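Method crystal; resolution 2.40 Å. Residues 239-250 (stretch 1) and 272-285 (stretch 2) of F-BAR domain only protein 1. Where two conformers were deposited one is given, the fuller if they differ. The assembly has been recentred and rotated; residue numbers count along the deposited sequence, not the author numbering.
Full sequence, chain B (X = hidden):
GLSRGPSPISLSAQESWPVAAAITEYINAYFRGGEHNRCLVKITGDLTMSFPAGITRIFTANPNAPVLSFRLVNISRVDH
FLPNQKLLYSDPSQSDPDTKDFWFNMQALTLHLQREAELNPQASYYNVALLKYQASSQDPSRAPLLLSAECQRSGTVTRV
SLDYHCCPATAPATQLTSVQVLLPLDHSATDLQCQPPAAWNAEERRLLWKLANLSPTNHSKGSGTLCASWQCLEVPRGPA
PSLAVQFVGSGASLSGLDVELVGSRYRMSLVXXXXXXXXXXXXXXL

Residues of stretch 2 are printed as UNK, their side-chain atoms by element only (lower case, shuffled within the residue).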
# COMPACT_ATOMS: atom_id res chain seq x y z
N PRO B 239 -13.52 -4.22 -27.21
CA PRO B 239 -12.11 -4.59 -27.18
C PRO B 239 -11.90 -5.90 -26.46
O PRO B 239 -12.85 -6.48 -25.93
CB PRO B 239 -11.47 -3.43 -26.41
CG PRO B 239 -12.54 -3.04 -25.45
CD PRO B 239 -13.85 -3.22 -26.18
N ALA B 240 -10.66 -6.38 -26.44
CA ALA B 240 -10.37 -7.60 -25.73
C ALA B 240 -10.62 -7.39 -24.23
O ALA B 240 -10.41 -6.30 -23.70
CB ALA B 240 -8.92 -8.02 -25.96
N PRO B 241 -11.08 -8.43 -23.54
CA PRO B 241 -11.36 -8.29 -22.11
C PRO B 241 -10.07 -8.10 -21.33
O PRO B 241 -8.98 -8.48 -21.76
CB PRO B 241 -12.03 -9.62 -21.75
CG PRO B 241 -11.43 -10.58 -22.71
CD PRO B 241 -11.21 -9.82 -23.99
N SER B 242 -10.21 -7.47 -20.17
CA SER B 242 -9.11 -7.24 -19.26
C SER B 242 -9.38 -7.94 -17.94
O SER B 242 -10.52 -7.99 -17.48
CB SER B 242 -8.92 -5.76 -18.98
OG SER B 242 -8.36 -5.09 -20.09
N LEU B 243 -8.34 -8.47 -17.33
CA LEU B 243 -8.46 -9.10 -16.02
C LEU B 243 -7.94 -8.16 -14.94
O LEU B 243 -6.94 -7.48 -15.13
CB LEU B 243 -7.69 -10.41 -15.98
CG LEU B 243 -8.13 -11.50 -16.95
CD1 LEU B 243 -7.15 -11.58 -18.10
CD2 LEU B 243 -8.22 -12.81 -16.26
N ALA B 244 -8.63 -8.14 -13.81
CA ALA B 244 -8.22 -7.38 -12.64
C ALA B 244 -7.79 -8.33 -11.54
O ALA B 244 -8.43 -9.37 -11.31
CB ALA B 244 -9.35 -6.48 -12.15
N VAL B 245 -6.70 -7.98 -10.86
CA VAL B 245 -6.17 -8.72 -9.73
C VAL B 245 -6.20 -7.84 -8.49
O VAL B 245 -5.85 -6.66 -8.53
CB VAL B 245 -4.74 -9.22 -10.00
CG1 VAL B 245 -4.27 -10.09 -8.85
CG2 VAL B 245 -4.70 -9.99 -11.28
N GLN B 246 -6.57 -8.44 -7.37
CA GLN B 246 -6.63 -7.78 -6.08
C GLN B 246 -5.78 -8.55 -5.09
O GLN B 246 -5.80 -9.77 -5.07
CB GLN B 246 -8.06 -7.68 -5.60
CG GLN B 246 -8.93 -6.95 -6.60
CD GLN B 246 -10.34 -6.82 -6.14
OE1 GLN B 246 -10.91 -7.74 -5.58
NE2 GLN B 246 -10.94 -5.68 -6.42
N PHE B 247 -5.04 -7.82 -4.27
CA PHE B 247 -4.30 -8.45 -3.19
C PHE B 247 -3.91 -7.40 -2.17
O PHE B 247 -4.09 -6.20 -2.39
CB PHE B 247 -3.07 -9.21 -3.71
CG PHE B 247 -2.09 -8.37 -4.48
CD1 PHE B 247 -1.24 -7.48 -3.82
CD2 PHE B 247 -1.97 -8.52 -5.85
CE1 PHE B 247 -0.33 -6.72 -4.53
CE2 PHE B 247 -1.06 -7.77 -6.57
CZ PHE B 247 -0.23 -6.87 -5.90
N VAL B 248 -3.32 -7.87 -1.07
CA VAL B 248 -3.03 -7.08 0.11
C VAL B 248 -1.72 -7.63 0.65
O VAL B 248 -1.34 -8.76 0.38
CB VAL B 248 -4.17 -7.19 1.16
CG1 VAL B 248 -3.76 -6.67 2.51
CG2 VAL B 248 -5.39 -6.45 0.70
N GLY B 249 -1.02 -6.81 1.42
CA GLY B 249 0.21 -7.23 2.05
C GLY B 249 0.45 -6.42 3.30
O GLY B 249 -0.22 -5.42 3.55
N SER B 250 1.35 -6.91 4.13
CA SER B 250 1.70 -6.23 5.36
C SER B 250 3.13 -6.58 5.69
O SER B 250 3.61 -7.66 5.34
CB SER B 250 0.79 -6.62 6.52
OG SER B 250 0.96 -7.99 6.78
N UNK B 272 4.02 0.42 11.14
CA UNK B 272 3.09 -0.46 10.45
C UNK B 272 3.21 -0.19 8.95
O UNK B 272 3.16 0.97 8.53
c UNK B 272 0.65 -1.21 10.46
c UNK B 272 -0.67 -1.07 11.19
n UNK B 272 -3.04 -1.94 11.36
c UNK B 272 1.67 -0.21 10.95
c UNK B 272 -1.71 -2.06 10.68
N UNK B 273 3.42 -1.25 8.18
CA UNK B 273 3.55 -1.18 6.72
C UNK B 273 2.47 -2.03 6.07
O UNK B 273 2.38 -3.22 6.34
c UNK B 273 8.44 -0.89 7.34
c UNK B 273 6.02 -1.00 7.01
n UNK B 273 9.74 -0.82 6.65
c UNK B 273 7.33 -1.34 6.42
c UNK B 273 4.92 -1.64 6.28
N UNK B 274 1.66 -1.41 5.22
CA UNK B 274 0.59 -2.12 4.53
C UNK B 274 0.47 -1.63 3.09
O UNK B 274 0.74 -0.47 2.78
c UNK B 274 -0.75 -1.95 5.24
n UNK B 274 -3.06 0.89 6.14
c UNK B 274 -2.48 -0.45 6.18
c UNK B 274 -1.19 -0.53 5.39
c UNK B 274 -4.25 1.20 6.63
n UNK B 274 -5.00 0.26 7.18
n UNK B 274 -4.70 2.44 6.55
N UNK B 275 0.08 -2.54 2.20
CA UNK B 275 -0.15 -2.14 0.83
C UNK B 275 -1.33 -2.91 0.26
O UNK B 275 -1.71 -3.96 0.75
c UNK B 275 1.00 -4.67 -0.87
c UNK B 275 1.49 -5.94 -0.95
c UNK B 275 1.62 -3.72 -0.07
c UNK B 275 1.10 -2.32 -0.01
c UNK B 275 2.62 -6.28 -0.24
c UNK B 275 2.75 -4.08 0.63
c UNK B 275 3.24 -5.35 0.55
N UNK B 276 -1.90 -2.35 -0.80
CA UNK B 276 -3.05 -2.96 -1.45
C UNK B 276 -3.05 -2.58 -2.92
O UNK B 276 -2.48 -1.57 -3.33
c UNK B 276 -4.36 -2.52 -0.79
N UNK B 277 -3.73 -3.40 -3.72
CA UNK B 277 -3.92 -3.08 -5.11
C UNK B 277 -4.98 -2.00 -5.26
O UNK B 277 -5.97 -1.96 -4.53
c UNK B 277 -4.37 -4.30 -5.91
o UNK B 277 -5.48 -4.91 -5.28
c UNK B 277 -3.28 -5.27 -6.07
N UNK B 278 -4.75 -1.10 -6.20
CA UNK B 278 -5.80 -0.27 -6.73
C UNK B 278 -6.35 -0.98 -7.95
O UNK B 278 -6.87 -2.09 -7.86
N UNK B 279 -6.36 -0.28 -9.08
CA UNK B 279 -6.59 -0.92 -10.37
C UNK B 279 -5.31 -1.61 -10.82
O UNK B 279 -4.32 -0.95 -11.13
c UNK B 279 -7.06 0.12 -11.37
c UNK B 279 -8.19 0.66 -13.54
n UNK B 279 -7.68 2.79 -14.74
c UNK B 279 -7.60 -0.44 -12.66
c UNK B 279 -7.11 1.61 -14.04
N UNK B 280 -5.34 -2.93 -10.92
CA UNK B 280 -4.14 -3.71 -11.19
C UNK B 280 -4.52 -4.73 -12.26
O UNK B 280 -5.19 -5.71 -11.96
c UNK B 280 -0.64 -6.54 -10.45
c UNK B 280 -2.25 -4.88 -9.87
c UNK B 280 -1.91 -6.07 -10.48
c UNK B 280 0.34 -5.84 -9.77
o UNK B 280 1.62 -6.33 -9.75
c UNK B 280 -3.66 -4.38 -9.90
c UNK B 280 -1.26 -4.18 -9.20
c UNK B 280 0.04 -4.65 -9.15
N UNK B 281 -4.04 -4.53 -13.49
CA UNK B 281 -4.72 -5.09 -14.66
C UNK B 281 -3.76 -5.75 -15.64
O UNK B 281 -2.62 -5.32 -15.82
c UNK B 281 -5.50 -4.05 -15.45
c UNK B 281 -6.30 -3.06 -14.67
c UNK B 281 -8.80 -4.10 -15.24
s UNK B 281 -7.73 -3.72 -13.87
N UNK B 282 -4.26 -6.78 -16.31
CA UNK B 282 -3.58 -7.42 -17.42
C UNK B 282 -4.51 -7.42 -18.62
O UNK B 282 -5.63 -7.92 -18.53
c UNK B 282 -3.17 -8.85 -17.09
N UNK B 283 -4.07 -6.82 -19.71
CA UNK B 283 -4.79 -6.87 -20.96
C UNK B 283 -4.16 -7.87 -21.92
O UNK B 283 -3.01 -8.26 -21.76
N UNK B 284 -4.93 -8.28 -22.92
CA UNK B 284 -4.45 -9.24 -23.90
C UNK B 284 -4.80 -8.77 -25.31
O UNK B 284 -5.79 -8.07 -25.52
c UNK B 284 -5.04 -10.64 -23.66
s UNK B 284 -6.77 -10.66 -23.19
N UNK B 285 -3.96 -9.16 -26.26
CA UNK B 285 -4.16 -8.78 -27.66
C UNK B 285 -4.88 -9.89 -28.41
O UNK B 285 -4.54 -11.07 -28.28
c UNK B 285 -2.82 -8.49 -28.33
o UNK B 285 -2.12 -9.69 -28.58
O HOH W 1 -7.12 -4.62 -9.10

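Position 272 carries four carbons in a row ending in nitrogen, extended and out of reach of stretch 1; it is Lys-272. Position 273 repeats that chain, its end leading away from stretch 1, although its backbone O lies 3.2 Å from Ser-250 CA; it is Lys-273. At position 274 three carbons and a nitrogen lead to a carbon bearing two more nitrogens, a guanidinium: Arg-274, whose CA is 4.3 Å from Ser-250 CA.

Position 275 has one carbon and a ring of six carbons with no oxygen, which makes it Phe-275; one face of the ring lies over Gly-249, with Gly-249 CA 3.7 Å from the ring centroid, and an ideal CB on Gly-249 would fall 2.0 Å from Phe-275 CZ. The backbones pair here, Gly-249 N to Phe-275 O at 3.0 Å and Phe-275 N to Gly-249 O at 3.2 Å. Position 276 has a single carbon, 4.3 Å from Val-248 CG2, and is Ala-276.

Position 277 branches at its first carbon into one oxygen and one carbon, which identifies Thr-277. Its OG1 accepts a hydrogen bond from Phe-247 N (3.1 Å), while CG2 stands 3.3 Å from the centroid of the Phe-247 ring, almost on the normal. Thr-277 N also donates to Phe-247 O (3.1 Å).

Position 278 has no side-chain atoms and is Gly-278, where the chain turns. Position 279, four carbons ending in nitrogen, points away from stretch 1: Lys-279. Position 280 has one carbon and a six-carbon ring bearing an oxygen, hence Tyr-280. The edge of Phe-247 meets its face, with Phe-247 CZ 3.9 Å from Tyr-280 CE2, and Val-245 N donates to Tyr-280 O (2.9 Å).

Position 281 is unbranched, two carbons, sulfur and carbon: Met-281, whose SD reaches Ala-244 CB at 3.6 Å. The lone carbon of position 282 gives Ala-282, doubly hydrogen-bonded to Leu-243 (Leu-243 N to Ala-282 O and Ala-282 N to Leu-243 O, both 3.0 Å). Position 283 lacks a side chain and is Gly-283. Position 284, one carbon then sulfur, is Cys-284, its SG 3.4 Å from Pro-241 O. Position 285, one carbon then oxygen, is Ser-285, without contact.

The contact consists of two antiparallel ladders whose register shifts by one residue between Ala-244 and Val-248. Within this break, Thr-277 OG1 takes the Phe-247 amide, and the oxygen of a water lies 2.5 Å from Val-245 O and 2.8 Å from Gly-278 O, bridging the two stretches. Phe-247, packed against Phe-275, Thr-277 and Tyr-280, links the ladders through side chains.

Stretch 2, residues 272-285: KKRFATGKYMAGCS
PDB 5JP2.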